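Local coordinates for protein arsenical resistance operon trans-acting repressor (Bacteroides vulgatus, PDB 3KTB) that probably binds DNA as an ArsD-family repressor of an arsenical resistance operon, built on a thioredoxin-like fold, at residues Lys6-Asp11 and Val59-Val64; Met30-Val35 and Lys95-Trp100; Gln42-Thr47 and Glu99-Asn104. All coordinates share one frame; numbering follows the deposited sequence.

Contact 1: Lys6-Asp11 and Val59-Val64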
ATOM      1  N   LYS A   6       3.059  27.885 -11.250  1.00 61.71           N
ATOM      2  CA  LYS A   6       3.940  27.127 -10.377  1.00 62.22           C
ATOM      3  C   LYS A   6       5.265  26.899 -11.106  1.00 60.59           C
ATOM      4  O   LYS A   6       5.278  26.556 -12.289  1.00 64.68           O
ATOM      5  CB  LYS A   6       3.303  25.803  -9.918  1.00 64.16           C
ATOM      6  CG  LYS A   6       4.247  24.899  -9.075  1.00 89.12           C
ATOM      7  CD  LYS A   6       3.552  23.614  -8.567  1.00 91.14           C
ATOM      8  CE  LYS A   6       4.455  22.360  -8.615  1.00 90.61           C
ATOM      9  NZ  LYS A   6       5.450  22.255  -7.510  1.00 89.60           N
ATOM     10  N   ILE A   7       6.371  27.134 -10.406  1.00 54.36           N
ATOM     11  CA  ILE A   7       7.690  26.897 -10.974  1.00 55.25           C
ATOM     12  C   ILE A   7       8.436  25.893 -10.110  1.00 56.63           C
ATOM     13  O   ILE A   7       8.528  26.055  -8.886  1.00 55.42           O
ATOM     14  CB  ILE A   7       8.516  28.187 -11.082  1.00 51.92           C
ATOM     15  CG1 ILE A   7       7.698  29.294 -11.768  1.00 49.33           C
ATOM     16  CG2 ILE A   7       9.805  27.914 -11.850  1.00 43.46           C
ATOM     17  CD1 ILE A   7       8.194  30.686 -11.483  1.00 50.90           C
ATOM     18  N   GLU A   8       8.949  24.855 -10.760  1.00 59.15           N
ATOM     19  CA  GLU A   8       9.733  23.816 -10.109  1.00 64.25           C
ATOM     20  C   GLU A   8      10.980  23.583 -10.953  1.00 66.20           C
ATOM     21  O   GLU A   8      10.885  23.379 -12.157  1.00 72.47           O
ATOM     22  CB  GLU A   8       8.928  22.522 -10.035  1.00 62.89           C
ATOM     23  CG  GLU A   8       9.379  21.573  -8.951  1.00 67.20           C
ATOM     24  CD  GLU A   8       8.559  20.292  -8.956  1.00 78.25           C
ATOM     25  OE1 GLU A   8       8.986  19.309  -8.310  1.00 75.39           O
ATOM     26  OE2 GLU A   8       7.490  20.268  -9.616  1.00 83.23           O
ATOM     27  N   ILE A   9      12.145  23.625 -10.319  1.00 60.26           N
ATOM     28  CA  ILE A   9      13.409  23.559 -11.034  1.00 59.53           C
ATOM     29  C   ILE A   9      14.177  22.290 -10.649  1.00 58.22           C
ATOM     30  O   ILE A   9      14.399  22.018  -9.460  1.00 55.67           O
ATOM     31  CB  ILE A   9      14.286  24.795 -10.723  1.00 56.23           C
ATOM     32  CG1 ILE A   9      13.684  26.051 -11.355  1.00 58.07           C
ATOM     33  CG2 ILE A   9      15.709  24.577 -11.212  1.00 54.26           C
ATOM     34  CD1 ILE A   9      14.332  27.338 -10.892  1.00 51.19           C
ATOM     35  N   PHE A  10      14.582  21.523 -11.656  1.00 58.21           N
ATOM     36  CA  PHE A  10      15.364  20.303 -11.439  1.00 58.15           C
ATOM     37  C   PHE A  10      16.818  20.562 -11.777  1.00 57.26           C
ATOM     38  O   PHE A  10      17.185  20.648 -12.946  1.00 62.86           O
ATOM     39  CB  PHE A  10      14.774  19.155 -12.264  1.00 65.47           C
ATOM     40  CG  PHE A  10      13.398  18.771 -11.816  1.00 69.51           C
ATOM     41  CD1 PHE A  10      13.178  17.579 -11.138  1.00 70.80           C
ATOM     42  CD2 PHE A  10      12.331  19.643 -12.006  1.00 66.63           C
ATOM     43  CE1 PHE A  10      11.915  17.243 -10.683  1.00 70.86           C
ATOM     44  CE2 PHE A  10      11.066  19.314 -11.561  1.00 71.49           C
ATOM     45  CZ  PHE A  10      10.856  18.109 -10.897  1.00 74.36           C
ATOM     46  N   ASP A  11      17.643  20.746 -10.753  1.00 52.85           N
ATOM     47  CA  ASP A  11      19.051  21.016 -10.999  1.00 54.39           C
ATOM     48  C   ASP A  11      19.772  19.763 -11.497  1.00 63.90           C
ATOM     49  O   ASP A  11      19.258  18.650 -11.355  1.00 56.93           O
ATOM     50  CB  ASP A  11      19.721  21.512  -9.727  1.00 53.10           C
ATOM     51  CG  ASP A  11      19.154  22.853  -9.249  1.00 52.56           C
ATOM     52  OD1 ASP A  11      19.219  23.842 -10.003  1.00 50.35           O
ATOM     53  OD2 ASP A  11      18.640  22.902  -8.113  1.00 49.35           O
ATOM     54  N   VAL A  59      12.776  10.379 -11.285  1.00102.13           N
ATOM     55  CA  VAL A  59      12.051   9.227 -11.817  1.00105.71           C
ATOM     56  C   VAL A  59      10.540   9.418 -11.661  1.00103.57           C
ATOM     57  O   VAL A  59       9.808   9.438 -12.648  1.00104.41           O
ATOM     58  CB  VAL A  59      12.474   7.913 -11.118  1.00101.35           C
ATOM     59  CG1 VAL A  59      11.627   6.760 -11.617  1.00109.58           C
ATOM     60  CG2 VAL A  59      13.952   7.636 -11.343  1.00 95.98           C
ATOM     61  N   SER A  60      10.096   9.575 -10.413  1.00103.19           N
ATOM     62  CA  SER A  60       8.675   9.674 -10.071  1.00104.34           C
ATOM     63  C   SER A  60       7.936  10.729 -10.883  1.00107.39           C
ATOM     64  O   SER A  60       6.752  10.567 -11.205  1.00112.81           O
ATOM     65  CB  SER A  60       8.492   9.947  -8.573  1.00101.48           C
ATOM     66  OG  SER A  60       9.054  11.195  -8.196  1.00100.82           O
ATOM     67  N   ASN A  61       8.632  11.813 -11.208  1.00102.79           N
ATOM     68  CA  ASN A  61       8.064  12.848 -12.058  1.00 97.10           C
ATOM     69  C   ASN A  61       8.164  12.425 -13.519  1.00 98.48           C
ATOM     70  O   ASN A  61       9.249  12.450 -14.117  1.00 90.69           O
ATOM     71  CB  ASN A  61       8.757  14.187 -11.819  1.00 89.24           C
ATOM     72  CG  ASN A  61       7.943  15.364 -12.322  1.00 88.07           C
ATOM     73  OD1 ASN A  61       7.802  15.562 -13.531  1.00 90.96           O
ATOM     74  ND2 ASN A  61       7.408  16.159 -11.393  1.00 82.02           N
ATOM     75  N   LYS A  62       7.026  12.019 -14.079  1.00108.16           N
ATOM     76  CA  LYS A  62       7.008  11.368 -15.384  1.00118.99           C
ATOM     77  C   LYS A  62       7.504  12.298 -16.492  1.00113.02           C
ATOM     78  O   LYS A  62       8.189  11.861 -17.421  1.00110.06           O
ATOM     79  CB  LYS A  62       5.603  10.839 -15.715  1.00133.65           C
ATOM     80  CG  LYS A  62       4.833  10.269 -14.521  1.00140.21           C
ATOM     81  CD  LYS A  62       4.557   8.776 -14.667  1.00147.11           C
ATOM     82  CE  LYS A  62       5.735   7.937 -14.179  1.00150.45           C
ATOM     83  NZ  LYS A  62       6.021   8.146 -12.728  1.00147.34           N
ATOM     84  N   THR A  63       7.160  13.578 -16.385  1.00106.04           N
ATOM     85  CA  THR A  63       7.519  14.548 -17.411  1.00103.91           C
ATOM     86  C   THR A  63       9.025  14.724 -17.479  1.00105.30           C
ATOM     87  O   THR A  63       9.624  14.729 -18.560  1.00106.64           O
ATOM     88  CB  THR A  63       6.902  15.907 -17.111  1.00 99.08           C
ATOM     89  OG1 THR A  63       5.620  15.722 -16.498  1.00 98.77           O
ATOM     90  CG2 THR A  63       6.762  16.717 -18.393  1.00 98.29           C
ATOM     91  N   VAL A  64       9.625  14.881 -16.306  1.00106.02           N
ATOM     92  CA  VAL A  64      11.062  15.067 -16.188  1.00104.11           C
ATOM     93  C   VAL A  64      11.761  13.824 -16.701  1.00101.74           C
ATOM     94  O   VAL A  64      12.713  13.897 -17.479  1.00100.75           O
ATOM     95  CB  VAL A  64      11.475  15.340 -14.713  1.00 81.64           C
ATOM     96  CG1 VAL A  64      12.987  15.114 -14.507  1.00 78.82           C
ATOM     97  CG2 VAL A  64      11.039  16.749 -14.287  1.00 78.14           C
TER
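Phe10, on the central strand 7-11 of the thioredoxin-like sheet of this ArsD protein, meets Val64 and Asn61 of the helical segment that covers one side of the sheet. The tight part is a CH-pi contact. Val64 CG2 sits almost exactly over the middle of the ring, 3.6 Å from the centroid of the Phe10 ring and only 7° off its normal, so all six ring carbons are about equally near the methyl. The first torsion of Phe10 puts the ring on the helix side of the strand, CG lying anti to the carbonyl carbon, and the second (chi2 -108°) turns its face to Val64. Other aromatic neighbours complete the setting: Tyr58 meets the Phe10 ring edge-to-face, and His49 also lies against it.

The looser, more solvent-accessible side begins at Asn61. Its ND2 comes to 4.0 Å from Phe10 CZ, obliquely to the ring, with the amide plane turned 66° from the ring plane. Glu8 stands farther back, its OE2 being 4.5 Å from Asn61 ND2, a distance at which the two merely adjoin. The carboxylate is engaged elsewhere: His49 NE2 is hydrogen-bonded to Glu8 OE1, and Lys6 NZ, from the exposed end of the segment, forms a salt bridge of 3.5 Å with Glu8 OE2.

Asn61 also joins two short helices, ending 57-60 and serving as N-cap of 62-69, the helix that presents Val64. Its first torsion places the amide beside the start of the new helix, and the second points the oxygen at the backbone there, where Val64 N donates a weak capping bond of 3.4 Å to Asn61 OD1.

Contact 2: Met30-Val35 and Lys95-Trp100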
HETATM    1  N   MSE A  30      24.141  32.021  -9.143  1.00 42.58           N
HETATM    2  CA  MSE A  30      23.907  33.087  -8.172  1.00 42.45           C
HETATM    3  C   MSE A  30      22.694  33.913  -8.607  1.00 47.80           C
HETATM    4  O   MSE A  30      21.859  34.301  -7.778  1.00 44.34           O
HETATM    5  CB  MSE A  30      25.151  33.961  -8.002  1.00 41.76           C
HETATM    6  CG  MSE A  30      25.037  35.068  -6.958  1.00 34.83           C
HETATM    7 SE   MSE A  30      24.747  34.528  -5.079  0.63 50.30          SE
HETATM    8  CE  MSE A  30      26.398  35.202  -4.294  1.00120.64           C
ATOM      9  N   ARG A  31      22.565  34.157  -9.912  1.00 46.68           N
ATOM     10  CA  ARG A  31      21.416  34.919 -10.389  1.00 47.31           C
ATOM     11  C   ARG A  31      20.101  34.247  -9.948  1.00 49.95           C
ATOM     12  O   ARG A  31      19.232  34.867  -9.301  1.00 47.86           O
ATOM     13  CB  ARG A  31      21.451  35.052 -11.898  1.00 48.11           C
ATOM     14  CG  ARG A  31      20.342  35.954 -12.434  1.00 54.14           C
ATOM     15  CD  ARG A  31      20.420  36.098 -13.951  1.00 59.54           C
ATOM     16  NE  ARG A  31      20.319  34.803 -14.623  1.00 58.84           N
ATOM     17  CZ  ARG A  31      19.187  34.110 -14.732  1.00 56.20           C
ATOM     18  NH1 ARG A  31      19.174  32.940 -15.354  1.00 58.50           N
ATOM     19  NH2 ARG A  31      18.060  34.586 -14.213  1.00 53.18           N
ATOM     20  N   ILE A  32      19.964  32.968 -10.280  1.00 42.24           N
ATOM     21  CA  ILE A  32      18.738  32.244  -9.974  1.00 40.31           C
ATOM     22  C   ILE A  32      18.510  32.056  -8.463  1.00 45.53           C
ATOM     23  O   ILE A  32      17.367  32.146  -7.993  1.00 44.06           O
ATOM     24  CB  ILE A  32      18.631  30.904 -10.770  1.00 49.40           C
ATOM     25  CG1 ILE A  32      17.192  30.423 -10.800  1.00 49.81           C
ATOM     26  CG2 ILE A  32      19.536  29.830 -10.203  1.00 47.01           C
ATOM     27  CD1 ILE A  32      16.319  31.234 -11.733  1.00 54.64           C
ATOM     28  N   ALA A  33      19.575  31.830  -7.693  1.00 40.34           N
ATOM     29  CA  ALA A  33      19.411  31.747  -6.239  1.00 41.95           C
ATOM     30  C   ALA A  33      18.896  33.063  -5.656  1.00 41.45           C
ATOM     31  O   ALA A  33      18.081  33.078  -4.728  1.00 35.43           O
ATOM     32  CB  ALA A  33      20.709  31.334  -5.564  1.00 40.08           C
ATOM     33  N   VAL A  34      19.370  34.181  -6.189  1.00 47.17           N
ATOM     34  CA  VAL A  34      18.917  35.476  -5.687  1.00 43.72           C
ATOM     35  C   VAL A  34      17.439  35.676  -6.023  1.00 44.78           C
ATOM     36  O   VAL A  34      16.659  36.150  -5.192  1.00 40.53           O
ATOM     37  CB  VAL A  34      19.714  36.637  -6.314  1.00 46.47           C
ATOM     38  CG1 VAL A  34      18.948  37.969  -6.132  1.00 42.18           C
ATOM     39  CG2 VAL A  34      21.090  36.708  -5.694  1.00 45.19           C
ATOM     40  N   VAL A  35      17.063  35.311  -7.251  1.00 41.18           N
ATOM     41  CA  VAL A  35      15.674  35.401  -7.669  1.00 42.24           C
ATOM     42  C   VAL A  35      14.799  34.546  -6.744  1.00 40.66           C
ATOM     43  O   VAL A  35      13.796  35.017  -6.222  1.00 40.94           O
ATOM     44  CB  VAL A  35      15.508  34.973  -9.133  1.00 47.89           C
ATOM     45  CG1 VAL A  35      14.060  34.563  -9.420  1.00 47.40           C
ATOM     46  CG2 VAL A  35      15.977  36.106 -10.094  1.00 35.64           C
ATOM     47  N   LYS A  95      13.696  37.727 -16.723  1.00 62.34           N
ATOM     48  CA  LYS A  95      12.508  38.182 -17.441  1.00 65.74           C
ATOM     49  C   LYS A  95      11.369  37.159 -17.336  1.00 58.60           C
ATOM     50  O   LYS A  95      10.248  37.507 -16.946  1.00 57.85           O
ATOM     51  CB  LYS A  95      12.827  38.473 -18.917  1.00 76.70           C
ATOM     52  CG  LYS A  95      11.615  38.947 -19.726  1.00 82.17           C
ATOM     53  CD  LYS A  95      12.004  39.445 -21.123  1.00 91.23           C
ATOM     54  CE  LYS A  95      10.780  39.946 -21.904  1.00 95.44           C
ATOM     55  NZ  LYS A  95      11.145  40.617 -23.198  1.00 98.99           N
ATOM     56  N   GLN A  96      11.661  35.901 -17.669  1.00 57.19           N
ATOM     57  CA  GLN A  96      10.682  34.815 -17.533  1.00 59.90           C
ATOM     58  C   GLN A  96      10.157  34.625 -16.099  1.00 60.52           C
ATOM     59  O   GLN A  96       8.936  34.566 -15.886  1.00 60.57           O
ATOM     60  CB  GLN A  96      11.269  33.494 -18.028  1.00 61.30           C
ATOM     61  CG  GLN A  96      11.713  33.516 -19.459  1.00 66.35           C
ATOM     62  CD  GLN A  96      12.372  32.215 -19.865  1.00 71.17           C
ATOM     63  OE1 GLN A  96      13.416  31.838 -19.329  1.00 65.61           O
ATOM     64  NE2 GLN A  96      11.765  31.517 -20.818  1.00 77.13           N
HETATM   65  N   MSE A  97      11.067  34.508 -15.125  1.00 51.36           N
HETATM   66  CA  MSE A  97      10.642  34.324 -13.735  1.00 49.48           C
HETATM   67  C   MSE A  97       9.696  35.459 -13.379  1.00 54.05           C
HETATM   68  O   MSE A  97       8.643  35.258 -12.763  1.00 51.21           O
HETATM   69  CB  MSE A  97      11.836  34.307 -12.775  1.00 46.22           C
HETATM   70  CG  MSE A  97      12.842  33.189 -13.046  1.00 48.11           C
HETATM   71 SE   MSE A  97      12.042  31.438 -12.669  0.69 53.61          SE
HETATM   72  CE  MSE A  97      12.001  31.602 -10.694  1.00 48.35           C
ATOM     73  N   SER A  98      10.078  36.659 -13.799  1.00 60.90           N
ATOM     74  CA  SER A  98       9.309  37.859 -13.528  1.00 57.39           C
ATOM     75  C   SER A  98       7.928  37.759 -14.192  1.00 60.69           C
ATOM     76  O   SER A  98       6.910  38.187 -13.619  1.00 57.59           O
ATOM     77  CB  SER A  98      10.087  39.073 -14.041  1.00 61.91           C
ATOM     78  OG  SER A  98       9.596  40.279 -13.477  1.00 70.35           O
ATOM     79  N   GLU A  99       7.892  37.176 -15.391  1.00 63.63           N
ATOM     80  CA  GLU A  99       6.641  37.044 -16.123  1.00 71.77           C
ATOM     81  C   GLU A  99       5.763  35.952 -15.522  1.00 62.77           C
ATOM     82  O   GLU A  99       4.558  36.137 -15.367  1.00 58.81           O
ATOM     83  CB  GLU A  99       6.885  36.811 -17.624  1.00 84.65           C
ATOM     84  CG  GLU A  99       7.070  38.106 -18.435  1.00 99.43           C
ATOM     85  CD  GLU A  99       7.859  37.913 -19.748  1.00110.32           C
ATOM     86  OE1 GLU A  99       8.038  38.908 -20.490  1.00110.51           O
ATOM     87  OE2 GLU A  99       8.309  36.777 -20.037  1.00114.36           O
ATOM     88  N   TRP A 100       6.368  34.824 -15.162  1.00 59.96           N
ATOM     89  CA  TRP A 100       5.599  33.690 -14.643  1.00 62.77           C
ATOM     90  C   TRP A 100       5.031  33.957 -13.261  1.00 59.60           C
ATOM     91  O   TRP A 100       4.121  33.264 -12.790  1.00 56.06           O
ATOM     92  CB  TRP A 100       6.480  32.461 -14.544  1.00 60.13           C
ATOM     93  CG  TRP A 100       6.902  31.959 -15.841  1.00 61.50           C
ATOM     94  CD1 TRP A 100       6.235  32.084 -17.031  1.00 61.17           C
ATOM     95  CD2 TRP A 100       8.091  31.215 -16.110  1.00 59.47           C
ATOM     96  NE1 TRP A 100       6.945  31.460 -18.027  1.00 67.72           N
ATOM     97  CE2 TRP A 100       8.089  30.918 -17.492  1.00 66.30           C
ATOM     98  CE3 TRP A 100       9.156  30.770 -15.319  1.00 55.36           C
ATOM     99  CZ2 TRP A 100       9.118  30.196 -18.103  1.00 63.27           C
ATOM    100  CZ3 TRP A 100      10.174  30.057 -15.920  1.00 65.00           C
ATOM    101  CH2 TRP A 100      10.145  29.776 -17.310  1.00 66.46           C
TER
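Met97, a selenomethionine in this crystal, carries most of the contact from helix 94-101, and Val35 and Ile32 of helix 27-41 receive it. The Val35 and Ile32 side chains lie one helical turn apart, so they present neighbouring apolar groups on the same flank of their helix.

Val35 makes the closer approach. Its CG1 branch, anti to the backbone N (chi1 159°), lies 3.8 Å from Met97 CE and 4.0 Å from Met97 CB, and thus touches both the root and the end of the same side chain. That is possible because Met97 is not extended: it bends at chi2 (-67°) and again at chi3 (-71°), curling the terminal methyl round so that it lies near its own CB, on the side of Val35. Ile32 uses the tip of its longer branch. Although its CB leaves the helix at a slant to the partner, CD1 reaches across to within 4.2 Å of Met97 CG, and the two side chains cross at about a right angle.

The folded methionine also packs on Ile7 of strand 7-11 and on Pro92, so it fills the angle between the two helices and the sheet they cover. On another flank of helix 27-41, Met30 and Val34 pack against Ala33 and Val34 of the second subunit, which makes this helix part of a subunit interface as well.

Arg31 adds a polar link at the start of helix 94-101, to Thr94 OG1. Among the three buried side chains, however, only carbons meet, so their cohesion rests on dispersion and the exclusion of water.

Contact 3: Gln42-Thr47 and Glu99-Asn104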
ATOM      1  N   GLN A  42       8.469  36.936  -0.584  1.00 43.30           N
ATOM      2  CA  GLN A  42       7.117  37.405  -0.908  1.00 44.36           C
ATOM      3  C   GLN A  42       6.117  36.259  -0.855  1.00 43.31           C
ATOM      4  O   GLN A  42       5.016  36.338  -1.382  1.00 48.98           O
ATOM      5  CB  GLN A  42       7.104  38.089  -2.274  1.00 48.77           C
ATOM      6  CG  GLN A  42       7.915  39.362  -2.263  1.00 58.21           C
ATOM      7  CD  GLN A  42       7.856  40.100  -3.576  1.00 69.53           C
ATOM      8  OE1 GLN A  42       8.810  40.065  -4.349  1.00 76.40           O
ATOM      9  NE2 GLN A  42       6.736  40.775  -3.842  1.00 70.07           N
ATOM     10  N   GLY A  43       6.520  35.169  -0.233  1.00 39.91           N
ATOM     11  CA  GLY A  43       5.605  34.071  -0.039  1.00 47.23           C
ATOM     12  C   GLY A  43       5.428  33.208  -1.266  1.00 50.50           C
ATOM     13  O   GLY A  43       4.519  32.369  -1.309  1.00 51.20           O
ATOM     14  N   ILE A  44       6.300  33.393  -2.258  1.00 46.99           N
ATOM     15  CA  ILE A  44       6.256  32.561  -3.445  1.00 42.67           C
ATOM     16  C   ILE A  44       7.396  31.546  -3.448  1.00 45.62           C
ATOM     17  O   ILE A  44       8.566  31.916  -3.454  1.00 45.03           O
ATOM     18  CB  ILE A  44       6.348  33.403  -4.708  1.00 41.73           C
ATOM     19  CG1 ILE A  44       5.136  34.312  -4.809  1.00 45.63           C
ATOM     20  CG2 ILE A  44       6.466  32.485  -5.934  1.00 39.74           C
ATOM     21  CD1 ILE A  44       5.353  35.475  -5.702  1.00 44.37           C
ATOM     22  N   ILE A  45       7.040  30.265  -3.483  1.00 43.24           N
ATOM     23  CA  ILE A  45       8.000  29.178  -3.353  1.00 39.25           C
ATOM     24  C   ILE A  45       8.347  28.542  -4.690  1.00 42.38           C
ATOM     25  O   ILE A  45       7.493  27.957  -5.355  1.00 47.54           O
ATOM     26  CB  ILE A  45       7.454  28.082  -2.416  1.00 49.30           C
ATOM     27  CG1 ILE A  45       6.742  28.719  -1.217  1.00 50.97           C
ATOM     28  CG2 ILE A  45       8.586  27.167  -1.952  1.00 51.61           C
ATOM     29  CD1 ILE A  45       7.673  29.547  -0.344  1.00 54.88           C
ATOM     30  N   VAL A  46       9.605  28.670  -5.092  1.00 41.96           N
ATOM     31  CA  VAL A  46      10.107  27.941  -6.249  1.00 44.93           C
ATOM     32  C   VAL A  46      10.826  26.699  -5.721  1.00 48.98           C
ATOM     33  O   VAL A  46      11.900  26.799  -5.126  1.00 48.76           O
ATOM     34  CB  VAL A  46      11.086  28.803  -7.071  1.00 42.45           C
ATOM     35  CG1 VAL A  46      11.579  28.029  -8.273  1.00 44.18           C
ATOM     36  CG2 VAL A  46      10.399  30.073  -7.514  1.00 40.77           C
ATOM     37  N   THR A  47      10.218  25.533  -5.907  1.00 51.34           N
ATOM     38  CA  THR A  47      10.771  24.286  -5.388  1.00 48.39           C
ATOM     39  C   THR A  47      11.957  23.893  -6.270  1.00 49.97           C
ATOM     40  O   THR A  47      11.861  23.965  -7.504  1.00 49.66           O
ATOM     41  CB  THR A  47       9.681  23.166  -5.360  1.00 69.88           C
ATOM     42  OG1 THR A  47       8.652  23.519  -4.421  1.00 67.99           O
ATOM     43  CG2 THR A  47      10.277  21.828  -4.960  1.00 69.79           C
ATOM     44  N   GLU A  99       7.892  37.176 -15.391  1.00 63.63           N
ATOM     45  CA  GLU A  99       6.641  37.044 -16.123  1.00 71.77           C
ATOM     46  C   GLU A  99       5.763  35.952 -15.522  1.00 62.77           C
ATOM     47  O   GLU A  99       4.558  36.137 -15.367  1.00 58.81           O
ATOM     48  CB  GLU A  99       6.885  36.811 -17.624  1.00 84.65           C
ATOM     49  CG  GLU A  99       7.070  38.106 -18.435  1.00 99.43           C
ATOM     50  CD  GLU A  99       7.859  37.913 -19.748  1.00110.32           C
ATOM     51  OE1 GLU A  99       8.038  38.908 -20.490  1.00110.51           O
ATOM     52  OE2 GLU A  99       8.309  36.777 -20.037  1.00114.36           O
ATOM     53  N   TRP A 100       6.368  34.824 -15.162  1.00 59.96           N
ATOM     54  CA  TRP A 100       5.599  33.690 -14.643  1.00 62.77           C
ATOM     55  C   TRP A 100       5.031  33.957 -13.261  1.00 59.60           C
ATOM     56  O   TRP A 100       4.121  33.264 -12.790  1.00 56.06           O
ATOM     57  CB  TRP A 100       6.480  32.461 -14.544  1.00 60.13           C
ATOM     58  CG  TRP A 100       6.902  31.959 -15.841  1.00 61.50           C
ATOM     59  CD1 TRP A 100       6.235  32.084 -17.031  1.00 61.17           C
ATOM     60  CD2 TRP A 100       8.091  31.215 -16.110  1.00 59.47           C
ATOM     61  NE1 TRP A 100       6.945  31.460 -18.027  1.00 67.72           N
ATOM     62  CE2 TRP A 100       8.089  30.918 -17.492  1.00 66.30           C
ATOM     63  CE3 TRP A 100       9.156  30.770 -15.319  1.00 55.36           C
ATOM     64  CZ2 TRP A 100       9.118  30.196 -18.103  1.00 63.27           C
ATOM     65  CZ3 TRP A 100      10.174  30.057 -15.920  1.00 65.00           C
ATOM     66  CH2 TRP A 100      10.145  29.776 -17.310  1.00 66.46           C
ATOM     67  N   THR A 101       5.566  34.989 -12.634  1.00 55.10           N
ATOM     68  CA  THR A 101       5.431  35.181 -11.211  1.00 56.70           C
ATOM     69  C   THR A 101       4.661  36.483 -10.917  1.00 55.66           C
ATOM     70  O   THR A 101       4.045  36.649  -9.868  1.00 54.30           O
ATOM     71  CB  THR A 101       6.860  35.177 -10.639  1.00 53.69           C
ATOM     72  OG1 THR A 101       7.036  34.080  -9.730  1.00 55.25           O
ATOM     73  CG2 THR A 101       7.207  36.466 -10.025  1.00 44.03           C
ATOM     74  N   GLY A 102       4.671  37.402 -11.869  1.00 57.40           N
ATOM     75  CA  GLY A 102       3.998  38.672 -11.678  1.00 58.28           C
ATOM     76  C   GLY A 102       4.820  39.617 -10.825  1.00 62.54           C
ATOM     77  O   GLY A 102       4.431  40.760 -10.613  1.00 70.06           O
ATOM     78  N   VAL A 103       5.963  39.145 -10.331  1.00 59.39           N
ATOM     79  CA  VAL A 103       6.826  39.976  -9.492  1.00 63.19           C
ATOM     80  C   VAL A 103       7.869  40.736 -10.315  1.00 66.05           C
ATOM     81  O   VAL A 103       8.515  40.153 -11.191  1.00 63.17           O
ATOM     82  CB  VAL A 103       7.524  39.138  -8.391  1.00 56.45           C
ATOM     83  CG1 VAL A 103       8.578  39.976  -7.660  1.00 55.22           C
ATOM     84  CG2 VAL A 103       6.481  38.578  -7.419  1.00 51.57           C
ATOM     85  N   ASN A 104       8.022  42.032 -10.041  1.00 72.19           N
ATOM     86  CA  ASN A 104       9.033  42.850 -10.715  1.00 81.33           C
ATOM     87  C   ASN A 104      10.402  42.649 -10.086  1.00 78.05           C
ATOM     88  O   ASN A 104      10.759  43.321  -9.120  1.00 76.89           O
ATOM     89  CB  ASN A 104       8.657  44.338 -10.701  1.00 90.07           C
ATOM     90  CG  ASN A 104       9.721  45.226 -11.354  1.00 95.27           C
ATOM     91  OD1 ASN A 104      10.493  44.776 -12.202  1.00 98.40           O
ATOM     92  ND2 ASN A 104       9.757  46.493 -10.957  1.00 96.20           N
TER
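The Gln42-Thr47 backbone leaves helix 27-41 and runs past the end of helix 94-101, with Ile44 CA 8.2 Å from Thr101 CA and Gln42 CA 9.0 Å from Val103 CA. Both helices stop at a glycine of positive phi. Gly43 (phi 79°) is the C-prime residue of a Schellman motif, in which Ile44 N pairs with Leu39 O and Gly43 N with Lys40 O; Gly102 (phi 79°) is the first residue to leave helical angles after 94-101. The chain turns at each, and Ile44 and Val103 follow directly after the two turns.

Val103 is the centre of the contact, and its two methyls have different nearest partners. CG2 meets the end of the Ile44 side chain, 3.7 Å from Ile44 CD1, where the two side chains overlap side by side and run antiparallel. CG1 instead faces the amide of Gln42: Gln42 OE1 comes to 3.3 Å from Val103 CG1, an oxygen resting on a methyl. The Gln42 chain is extended beyond CG, which brings its amide out to meet the valine head-on. Thr101 adds a lighter touch, its OG1 lying 4.2 Å from Ile44 CG2, the branch of the isoleucine anti to the backbone N.

Ser98 OG probably hydrogen-bonds Val103 O, tying the segment after the helix back to its last turn. Leu39 of helix 27-41 packs on both Ile44 and Thr101, while Thr90 of a third subunit reaches Ile44. The contact thus closes the ends of helices 27-41 and 94-101 together, just before the chain enters strand 47-50, outermost in the sheet of this chain, where Thr47 pairs through its backbone with Ile9 of strand 7-11.

In the fold
Contacts 2 and 3 are close neighbours, their centres about 8 Å apart, and both use helix 94-101, sharing Glu99 and Trp100. Contact 1 lies about 17 Å from the centre of each. Strand 7-11 joins them: Ile7 and Ile9 of contact 1 pack on Met97, Trp100 and Ile32 of contact 2, and both also pack on Val46 of contact 3. Along the chain the first segments come in the order 6-11, 30-35 and 42-47, followed by 59-64, 95-100 and 99-104. Chain ends and middle are thereby interwoven, with helices packed on both faces of one mixed sheet, the layered alpha-beta-alpha sandwich of this protein.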